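Local coordinates for XAC2610 protein (PDB 4QTQ), which binds calcium and probably acts as an immunity protein that inhibits a peptidoglycan hydrolase connected with bacterial killing through a type IV secretion system, at residues E54-P58 with H104-V108; P62-E66 with Q131-V135; S76-P82 with R91-T97. All coordinates share one frame. Numbering follows the deposited sequence.

In the fold
The example illustrates how a beta-sandwich is built from pairings within a sheet and packing between sheets. Contact 3 is the in-sheet case: it pairs two strands of the mixed sheet that also holds 106-112 and 133-136. Contacts 1 and 2 join this sheet to the antiparallel one containing 52-56 and its neighbour 63-65; their centres are about 8 Å apart. The centre of contact 3 lies about 11 Å from that of contact 1 and 17 Å from that of contact 2. Along the chain, contacts 1 and 2 interleave, and both halves of contact 3 fall between 62-66 and 104-108. The calcium loop connects strand 94-97 of contact 3 to strand 106-112 of contact 1.

Contact 1: E54-P58 with H104-V108; sequences EVTFP and HEDVV. With CA (calcium ion), chain B.
A calcium-binding loop rich in Asp and Asn, running from Asp98 to Asp106, leads into strand 106-112, and its last residues are where the opposing sheet of the sandwich comes to rest. His104 gives its backbone O to the ion at 2.4 Å from CA. Asp106, whose CA-to-CB bond points away from segment 54-58 (chi1 -50°), chelates in bidentate fashion, with OD1 and OD2 each 2.6 Å from CA; water 1 adds a ligand at 2.3 Å, and Asp98, Asn100 and Asp102 complete the site. Such alternating ligands recall the calcium loops of beta-propeller proteins. Both segments are extended, yet no hydrogen bond passes between them: the CA atoms of Val55 and Val107 are 8.8 Å apart and those of Phe57 and Glu105 8.6 Å, spacings of sheets packed face to face. Phe57, chi1 -63° and chi2 -74°, fills the gap. The edge of the His104 ring (chi1 -160°, chi2 -81°) meets its face in a T-shaped pair, centroids 4.4 Å apart and planes at 69°, with Phe57 CD2 3.5 Å from His104 CE1. The imidazole is steadied by a hydrogen bond from His104 ND1 to Glu105 O, 2.9 Å. Beside this pair, Val107 CG2 lies 4.3 Å from both Val55 CG2 and Phe57 CZ, both valines being t rotamers. Glu105 packs its CB 3.9 Å from Phe57 CE1, while its carboxylate reaches His80. Phe127 stacks on His104, Leu134 of strand 133-136 touches Phe57 and Val107, and Ile28 of strand 28-33 touches Val55, Phe57 and Glu105.

Contact 2: P62-E66 with Q131-V135; sequences PIALE and QKTLV
Where the two sheets of a beta-sandwich lie face to face, strands at their margins can meet through side chains alone. Strand 63-65 closes one sheet and strand 133-136 the other; the short segments 63-65 and 133-135 run in nearly the same direction, 23° apart, with axes approaching to 7.4 Å and the CA atoms of Ile63 and Thr133 separated by 6.4 Å. That gap is too wide for backbone pairing, and the seam is made mainly by apolar side chains, with no hydrogen bond across it. Ile63, in the mt rotamer (chi1 -60°, chi2 164°), points its CB toward the other strand: its CG2 sits 3.8 Å from Leu134 CD1 and 3.6 Å from Thr133 OG1, and its CD1 comes within 4.0 Å of Lys132 O. Leu65, also mt (chi1 -57°, chi2 174°), leaves its backbone sideways and then bends in, bringing CD2 to 3.8 Å from Leu134 CB. Leu134 therefore lies against both apolar residues, with chi1 -77° and chi2 153°; Tyr125 and Val107 touch it from its own sheet. The approach to strand 133-136 is a G1 beta bulge, in which Lys132 and Thr133 both face Asp128. Lys132 adopts the left-handed conformation (phi 54°, psi 51°), and its side chain leads away from strand 63-65. Thr133 follows, nearly fully extended at phi -155° and psi 180°, with chi1 -166°. Ala64 faces outward, as alternation in a strand requires. Between the packed side chains, the amide Leu134 N is buried without a hydrogen-bond partner.

Contact 3: S76-P82 with R91-T97; sequences STFYHGP and RHSIILT
Tyr79, His92 and Leu96 bury the most surface here, on two strands that run parallel, 78-80 beside 94-97, at 8° with axes 4.7 Å apart. The register is Phe78-Ile94, Tyr79-Ile95, His80-Leu96. Tyr79 carries the middle: Tyr79 N donates to Ile94 O (3.1 Å), and Leu96 N to Tyr79 O (2.9 Å). Its side chain (chi1 171°) places CB 3.5 Å above the centroid of the His92 ring, a CH-pi contact, and its OH bonds to Pro82 O at 2.7 Å. His92, chi1 -75°, has Ser76 OG over its other face; that OG donates to Arg91 O, 2.7 Å. Leu96 O accepts Gly81 N at 3.1 Å, and Leu96 CD1 covers one face of the His80 ring. At Gly81 (phi 162°, psi -177°) a CB would strike Tyr79 OH. Thr97 OG1 closes the end on Gly81 O, 2.7 Å. Phe78, His80, Ile94 and Leu96 share the face that packs on strand 28-33; the whole shows the regular hydrogen bonding of a parallel strand pair, here within the mixed sheet of a beta-sandwich.

Contact 1: E54-P58 with H104-V108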
loop_
_atom_site.group_PDB
_atom_site.type_symbol
_atom_site.label_atom_id
_atom_site.label_comp_id
_atom_site.label_asym_id
_atom_site.label_seq_id
_atom_site.Cartn_x
_atom_site.Cartn_y
_atom_site.Cartn_z
ATOM N N GLU A 54 9.804 -10.042 8.767
ATOM C CA GLU A 54 10.310 -9.537 10.039
ATOM C C GLU A 54 11.061 -8.226 9.828
ATOM O O GLU A 54 11.979 -8.162 9.010
ATOM C CB GLU A 54 11.235 -10.548 10.705
ATOM C CG GLU A 54 11.513 -10.214 12.160
ATOM C CD GLU A 54 12.538 -11.126 12.779
ATOM O OE1 GLU A 54 13.750 -10.957 12.491
ATOM O OE2 GLU A 54 12.124 -11.994 13.578
ATOM N N VAL A 55 10.660 -7.202 10.589
ATOM C CA VAL A 55 11.188 -5.838 10.456
ATOM C C VAL A 55 11.848 -5.415 11.773
ATOM O O VAL A 55 11.229 -5.490 12.846
ATOM C CB VAL A 55 10.061 -4.839 10.104
ATOM C CG1 VAL A 55 10.613 -3.432 9.917
ATOM C CG2 VAL A 55 9.302 -5.290 8.862
ATOM N N THR A 56 13.098 -4.971 11.684
ATOM C CA THR A 56 13.846 -4.506 12.836
ATOM C C THR A 56 14.222 -3.043 12.645
ATOM O O THR A 56 15.165 -2.733 11.924
ATOM C CB THR A 56 15.151 -5.305 13.028
ATOM O OG1 THR A 56 14.882 -6.717 13.005
ATOM C CG2 THR A 56 15.825 -4.912 14.348
ATOM N N PHE A 57 13.471 -2.143 13.271
ATOM C CA PHE A 57 13.791 -0.713 13.237
ATOM C C PHE A 57 15.007 -0.468 14.126
ATOM O O PHE A 57 15.238 -1.238 15.054
ATOM C CB PHE A 57 12.592 0.107 13.718
ATOM C CG PHE A 57 11.367 -0.042 12.835
ATOM C CD1 PHE A 57 11.315 0.583 11.586
ATOM C CD2 PHE A 57 10.285 -0.816 13.241
ATOM C CE1 PHE A 57 10.202 0.441 10.764
ATOM C CE2 PHE A 57 9.168 -0.957 12.427
ATOM C CZ PHE A 57 9.127 -0.326 11.186
ATOM N N PRO A 58 15.811 0.578 13.836
ATOM C CA PRO A 58 17.000 0.809 14.672
ATOM C C PRO A 58 16.655 0.996 16.146
ATOM O O PRO A 58 15.771 1.800 16.472
ATOM C CB PRO A 58 17.600 2.113 14.117
ATOM C CG PRO A 58 16.992 2.307 12.789
ATOM C CD PRO A 58 15.669 1.595 12.781
ATOM N N HIS A 104 7.546 7.823 12.470
ATOM C CA HIS A 104 7.984 6.433 12.461
ATOM C C HIS A 104 7.451 5.675 11.252
ATOM O O HIS A 104 6.256 5.735 10.959
ATOM C CB HIS A 104 7.551 5.704 13.722
ATOM C CG HIS A 104 8.348 4.468 13.970
ATOM N ND1 HIS A 104 8.079 3.273 13.336
ATOM C CD2 HIS A 104 9.452 4.259 14.723
ATOM C CE1 HIS A 104 8.959 2.370 13.723
ATOM N NE2 HIS A 104 9.807 2.945 14.560
ATOM N N GLU A 105 8.331 4.943 10.568
ATOM C CA GLU A 105 7.924 4.231 9.376
ATOM C C GLU A 105 6.899 3.160 9.718
ATOM O O GLU A 105 6.945 2.524 10.782
ATOM C CB GLU A 105 9.087 3.569 8.646
ATOM C CG GLU A 105 9.907 4.506 7.790
ATOM C CD GLU A 105 11.070 5.067 8.555
ATOM O OE1 GLU A 105 10.996 5.105 9.807
ATOM O OE2 GLU A 105 12.057 5.467 7.905
ATOM N N ASP A 106 5.964 3.015 8.794
ATOM C CA ASP A 106 4.978 1.971 8.797
ATOM C C ASP A 106 5.346 1.005 7.671
ATOM O O ASP A 106 6.327 1.215 6.958
ATOM C CB ASP A 106 3.610 2.603 8.577
ATOM C CG ASP A 106 3.364 3.770 9.520
ATOM O OD1 ASP A 106 3.423 3.561 10.758
ATOM O OD2 ASP A 106 3.134 4.901 9.039
ATOM N N VAL A 107 4.560 -0.056 7.501
ATOM C CA VAL A 107 4.919 -1.104 6.563
ATOM C C VAL A 107 3.727 -1.474 5.677
ATOM O O VAL A 107 2.584 -1.591 6.153
ATOM C CB VAL A 107 5.472 -2.357 7.288
ATOM C CG1 VAL A 107 5.845 -3.452 6.288
ATOM C CG2 VAL A 107 6.666 -1.983 8.138
ATOM N N VAL A 108 4.016 -1.615 4.388
ATOM C CA VAL A 108 3.018 -1.968 3.389
ATOM C C VAL A 108 3.524 -3.189 2.640
ATOM O O VAL A 108 4.662 -3.220 2.162
ATOM C CB VAL A 108 2.763 -0.811 2.394
ATOM C CG1 VAL A 108 1.741 -1.228 1.347
ATOM C CG2 VAL A 108 2.314 0.442 3.113
HETATM CA CA CA B . 3.938 6.030 11.256
HETATM O O HOH W 1 3.307 5.119 13.282
#

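Contact 2: P62-E66 with Q131-V135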
loop_
_atom_site.group_PDB
_atom_site.type_symbol
_atom_site.label_atom_id
_atom_site.label_comp_id
_atom_site.label_asym_id
_atom_site.label_seq_id
_atom_site.Cartn_x
_atom_site.Cartn_y
_atom_site.Cartn_z
ATOM N N PRO A 62 12.969 -6.772 17.041
ATOM C CA PRO A 62 12.343 -7.221 15.788
ATOM C C PRO A 62 10.834 -7.435 15.908
ATOM O O PRO A 62 10.362 -7.910 16.939
ATOM C CB PRO A 62 13.045 -8.557 15.509
ATOM C CG PRO A 62 14.373 -8.433 16.185
ATOM C CD PRO A 62 14.125 -7.616 17.416
ATOM N N ILE A 63 10.097 -7.069 14.860
ATOM C CA ILE A 63 8.650 -7.273 14.792
ATOM C C ILE A 63 8.332 -8.197 13.608
ATOM O O ILE A 63 8.763 -7.938 12.480
ATOM C CB ILE A 63 7.914 -5.923 14.623
ATOM C CG1 ILE A 63 8.221 -5.003 15.821
ATOM C CG2 ILE A 63 6.419 -6.151 14.475
ATOM C CD1 ILE A 63 7.891 -3.539 15.606
ATOM N N ALA A 64 7.589 -9.271 13.870
ATOM C CA ALA A 64 7.208 -10.242 12.833
ATOM C C ALA A 64 5.796 -9.974 12.310
ATOM O O ALA A 64 4.855 -9.846 13.082
ATOM C CB ALA A 64 7.295 -11.663 13.381
ATOM N N LEU A 65 5.653 -9.885 10.996
ATOM C CA LEU A 65 4.353 -9.758 10.372
ATOM C C LEU A 65 4.029 -11.080 9.722
ATOM O O LEU A 65 4.929 -11.729 9.170
ATOM C CB LEU A 65 4.368 -8.665 9.318
ATOM C CG LEU A 65 4.792 -7.280 9.778
ATOM C CD1 LEU A 65 4.876 -6.370 8.572
ATOM C CD2 LEU A 65 3.818 -6.732 10.802
ATOM N N GLU A 66 2.758 -11.473 9.795
ATOM C CA GLU A 66 2.278 -12.689 9.159
ATOM C C GLU A 66 1.142 -12.384 8.168
ATOM O O GLU A 66 -0.033 -12.588 8.487
ATOM C CB GLU A 66 1.813 -13.698 10.206
ATOM C CG GLU A 66 2.933 -14.257 11.078
ATOM C CD GLU A 66 3.068 -13.575 12.432
ATOM O OE1 GLU A 66 2.373 -12.561 12.696
ATOM O OE2 GLU A 66 3.879 -14.073 13.248
ATOM N N GLN A 131 2.270 0.325 21.767
ATOM C CA GLN A 131 2.500 -1.111 21.838
ATOM C C GLN A 131 3.916 -1.537 21.469
ATOM O O GLN A 131 4.314 -2.664 21.768
ATOM C CB GLN A 131 1.509 -1.828 20.930
ATOM C CG GLN A 131 0.056 -1.626 21.333
ATOM C CD GLN A 131 -0.916 -2.225 20.333
ATOM O OE1 GLN A 131 -1.893 -1.585 19.952
ATOM N NE2 GLN A 131 -0.645 -3.453 19.894
ATOM N N LYS A 132 4.679 -0.647 20.838
ATOM C CA LYS A 132 5.953 -1.014 20.213
ATOM C C LYS A 132 5.732 -2.167 19.263
ATOM O O LYS A 132 6.419 -3.189 19.331
ATOM C CB LYS A 132 7.041 -1.380 21.238
ATOM C CG LYS A 132 7.502 -0.214 22.091
ATOM C CD LYS A 132 8.354 0.770 21.308
ATOM C CE LYS A 132 8.280 2.139 21.952
ATOM N NZ LYS A 132 8.985 3.198 21.191
ATOM N N THR A 133 4.754 -2.008 18.381
ATOM C CA THR A 133 4.578 -2.969 17.334
ATOM C C THR A 133 3.882 -2.374 16.119
ATOM O O THR A 133 3.520 -1.197 16.096
ATOM C CB THR A 133 3.809 -4.194 17.839
ATOM O OG1 THR A 133 3.941 -5.254 16.879
ATOM C CG2 THR A 133 2.330 -3.865 18.064
ATOM N N LEU A 134 3.702 -3.224 15.116
ATOM C CA LEU A 134 3.075 -2.858 13.867
ATOM C C LEU A 134 1.715 -3.500 13.909
ATOM O O LEU A 134 1.623 -4.689 14.163
ATOM C CB LEU A 134 3.899 -3.413 12.695
ATOM C CG LEU A 134 5.163 -2.601 12.402
ATOM C CD1 LEU A 134 6.247 -3.452 11.757
ATOM C CD2 LEU A 134 4.796 -1.409 11.528
ATOM N N VAL A 135 0.673 -2.715 13.646
ATOM C CA VAL A 135 -0.714 -3.154 13.780
ATOM C C VAL A 135 -1.385 -3.154 12.412
ATOM O O VAL A 135 -1.393 -2.146 11.713
ATOM C CB VAL A 135 -1.453 -2.224 14.778
ATOM C CG1 VAL A 135 -2.919 -2.622 14.937
ATOM C CG2 VAL A 135 -0.761 -2.269 16.143
#

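Contact 3: S76-P82 with R91-T97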
loop_
_atom_site.group_PDB
_atom_site.type_symbol
_atom_site.label_atom_id
_atom_site.label_comp_id
_atom_site.label_asym_id
_atom_site.label_seq_id
_atom_site.Cartn_x
_atom_site.Cartn_y
_atom_site.Cartn_z
ATOM N N SER A 76 11.781 -5.989 -8.006
ATOM C CA SER A 76 11.313 -4.772 -7.325
ATOM C C SER A 76 10.866 -5.091 -5.878
ATOM O O SER A 76 9.686 -5.012 -5.523
ATOM C CB SER A 76 10.179 -4.124 -8.122
ATOM O OG SER A 76 9.978 -2.781 -7.720
ATOM N N THR A 77 11.826 -5.430 -5.034
ATOM C CA THR A 77 11.502 -6.085 -3.781
ATOM C C THR A 77 11.186 -5.103 -2.649
ATOM O O THR A 77 10.093 -5.153 -2.075
ATOM C CB THR A 77 12.623 -7.056 -3.369
ATOM O OG1 THR A 77 13.070 -7.784 -4.524
ATOM C CG2 THR A 77 12.121 -8.031 -2.305
ATOM N N PHE A 78 12.122 -4.201 -2.355
ATOM C CA PHE A 78 11.991 -3.284 -1.217
ATOM C C PHE A 78 12.080 -1.834 -1.631
ATOM O O PHE A 78 12.913 -1.456 -2.469
ATOM C CB PHE A 78 13.094 -3.512 -0.188
ATOM C CG PHE A 78 13.170 -4.910 0.332
ATOM C CD1 PHE A 78 12.287 -5.348 1.306
ATOM C CD2 PHE A 78 14.153 -5.779 -0.117
ATOM C CE1 PHE A 78 12.362 -6.642 1.801
ATOM C CE2 PHE A 78 14.244 -7.065 0.386
ATOM C CZ PHE A 78 13.347 -7.497 1.344
ATOM N N TYR A 79 11.240 -1.017 -1.006
ATOM C CA TYR A 79 11.300 0.426 -1.160
ATOM C C TYR A 79 11.173 1.098 0.209
ATOM O O TYR A 79 10.352 0.707 1.046
ATOM C CB TYR A 79 10.220 0.902 -2.132
ATOM C CG TYR A 79 10.050 2.406 -2.216
ATOM C CD1 TYR A 79 10.837 3.187 -3.077
ATOM C CD2 TYR A 79 9.093 3.050 -1.432
ATOM C CE1 TYR A 79 10.665 4.561 -3.146
ATOM C CE2 TYR A 79 8.914 4.415 -1.495
ATOM C CZ TYR A 79 9.688 5.169 -2.347
ATOM O OH TYR A 79 9.467 6.525 -2.368
ATOM N N HIS A 80 12.008 2.098 0.434
ATOM C CA HIS A 80 11.975 2.896 1.644
ATOM C C HIS A 80 11.937 4.350 1.203
ATOM O O HIS A 80 12.859 4.839 0.559
ATOM C CB HIS A 80 13.205 2.578 2.502
ATOM C CG HIS A 80 13.240 3.281 3.828
ATOM N ND1 HIS A 80 14.382 3.340 4.600
ATOM C CD2 HIS A 80 12.293 3.965 4.511
ATOM C CE1 HIS A 80 14.133 4.019 5.705
ATOM N NE2 HIS A 80 12.873 4.414 5.674
ATOM N N GLY A 81 10.835 5.022 1.499
ATOM C CA GLY A 81 10.656 6.402 1.088
ATOM C C GLY A 81 9.210 6.828 1.149
ATOM O O GLY A 81 8.343 6.043 1.567
ATOM N N PRO A 82 8.929 8.070 0.725
ATOM C CA PRO A 82 7.562 8.563 0.787
ATOM C C PRO A 82 6.685 8.022 -0.354
ATOM O O PRO A 82 7.205 7.559 -1.390
ATOM C CB PRO A 82 7.733 10.088 0.681
ATOM C CG PRO A 82 9.103 10.322 0.106
ATOM C CD PRO A 82 9.818 9.004 0.009
ATOM N N ARG A 91 5.856 -0.470 -8.311
ATOM C CA ARG A 91 5.204 -1.436 -7.459
ATOM C C ARG A 91 6.329 -2.207 -6.798
ATOM O O ARG A 91 7.243 -2.665 -7.471
ATOM C CB ARG A 91 4.344 -2.362 -8.309
ATOM C CG ARG A 91 3.708 -3.531 -7.571
ATOM C CD ARG A 91 3.126 -4.541 -8.552
ATOM N NE ARG A 91 4.141 -5.087 -9.455
ATOM C CZ ARG A 91 3.896 -5.904 -10.478
ATOM N NH1 ARG A 91 2.655 -6.303 -10.752
ATOM N NH2 ARG A 91 4.902 -6.332 -11.232
ATOM N N HIS A 92 6.283 -2.312 -5.477
ATOM C CA HIS A 92 7.272 -3.072 -4.717
ATOM C C HIS A 92 6.538 -4.059 -3.843
ATOM O O HIS A 92 5.384 -3.834 -3.510
ATOM C CB HIS A 92 8.134 -2.147 -3.848
ATOM C CG HIS A 92 9.159 -1.375 -4.618
ATOM N ND1 HIS A 92 8.860 -0.212 -5.295
ATOM C CD2 HIS A 92 10.481 -1.592 -4.810
ATOM C CE1 HIS A 92 9.951 0.251 -5.876
ATOM N NE2 HIS A 92 10.948 -0.569 -5.598
ATOM N N SER A 93 7.212 -5.149 -3.474
ATOM C CA SER A 93 6.618 -6.158 -2.577
ATOM C C SER A 93 6.486 -5.669 -1.121
ATOM O O SER A 93 5.484 -5.947 -0.453
ATOM C CB SER A 93 7.444 -7.443 -2.602
ATOM O OG SER A 93 7.418 -8.037 -3.883
ATOM N N ILE A 94 7.509 -4.958 -0.629
ATOM C CA ILE A 94 7.571 -4.569 0.782
ATOM C C ILE A 94 8.061 -3.135 0.877
ATOM O O ILE A 94 9.189 -2.841 0.468
ATOM C CB ILE A 94 8.515 -5.494 1.582
ATOM C CG1 ILE A 94 7.927 -6.905 1.673
ATOM C CG2 ILE A 94 8.773 -4.930 2.985
ATOM C CD1 ILE A 94 8.916 -7.948 2.133
ATOM N N ILE A 95 7.199 -2.267 1.407
ATOM C CA ILE A 95 7.402 -0.798 1.442
ATOM C C ILE A 95 7.425 -0.246 2.890
ATOM O O ILE A 95 6.499 -0.469 3.681
ATOM C CB ILE A 95 6.269 -0.100 0.656
ATOM C CG1 ILE A 95 6.343 -0.476 -0.835
ATOM C CG2 ILE A 95 6.274 1.422 0.857
ATOM C CD1 ILE A 95 4.983 -0.694 -1.470
ATOM N N LEU A 96 8.498 0.462 3.209
ATOM C CA LEU A 96 8.691 1.167 4.480
ATOM C C LEU A 96 8.495 2.671 4.246
ATOM O O LEU A 96 9.225 3.301 3.476
ATOM C CB LEU A 96 10.098 0.908 5.022
ATOM C CG LEU A 96 10.655 -0.511 4.919
ATOM C CD1 LEU A 96 12.129 -0.521 5.295
ATOM C CD2 LEU A 96 9.872 -1.456 5.806
ATOM N N THR A 97 7.482 3.233 4.895
ATOM C CA THR A 97 7.030 4.582 4.617
ATOM C C THR A 97 6.140 5.019 5.774
ATOM O O THR A 97 5.378 4.210 6.312
ATOM C CB THR A 97 6.244 4.637 3.285
ATOM O OG1 THR A 97 5.997 5.995 2.926
ATOM C CG2 THR A 97 4.896 3.893 3.386
#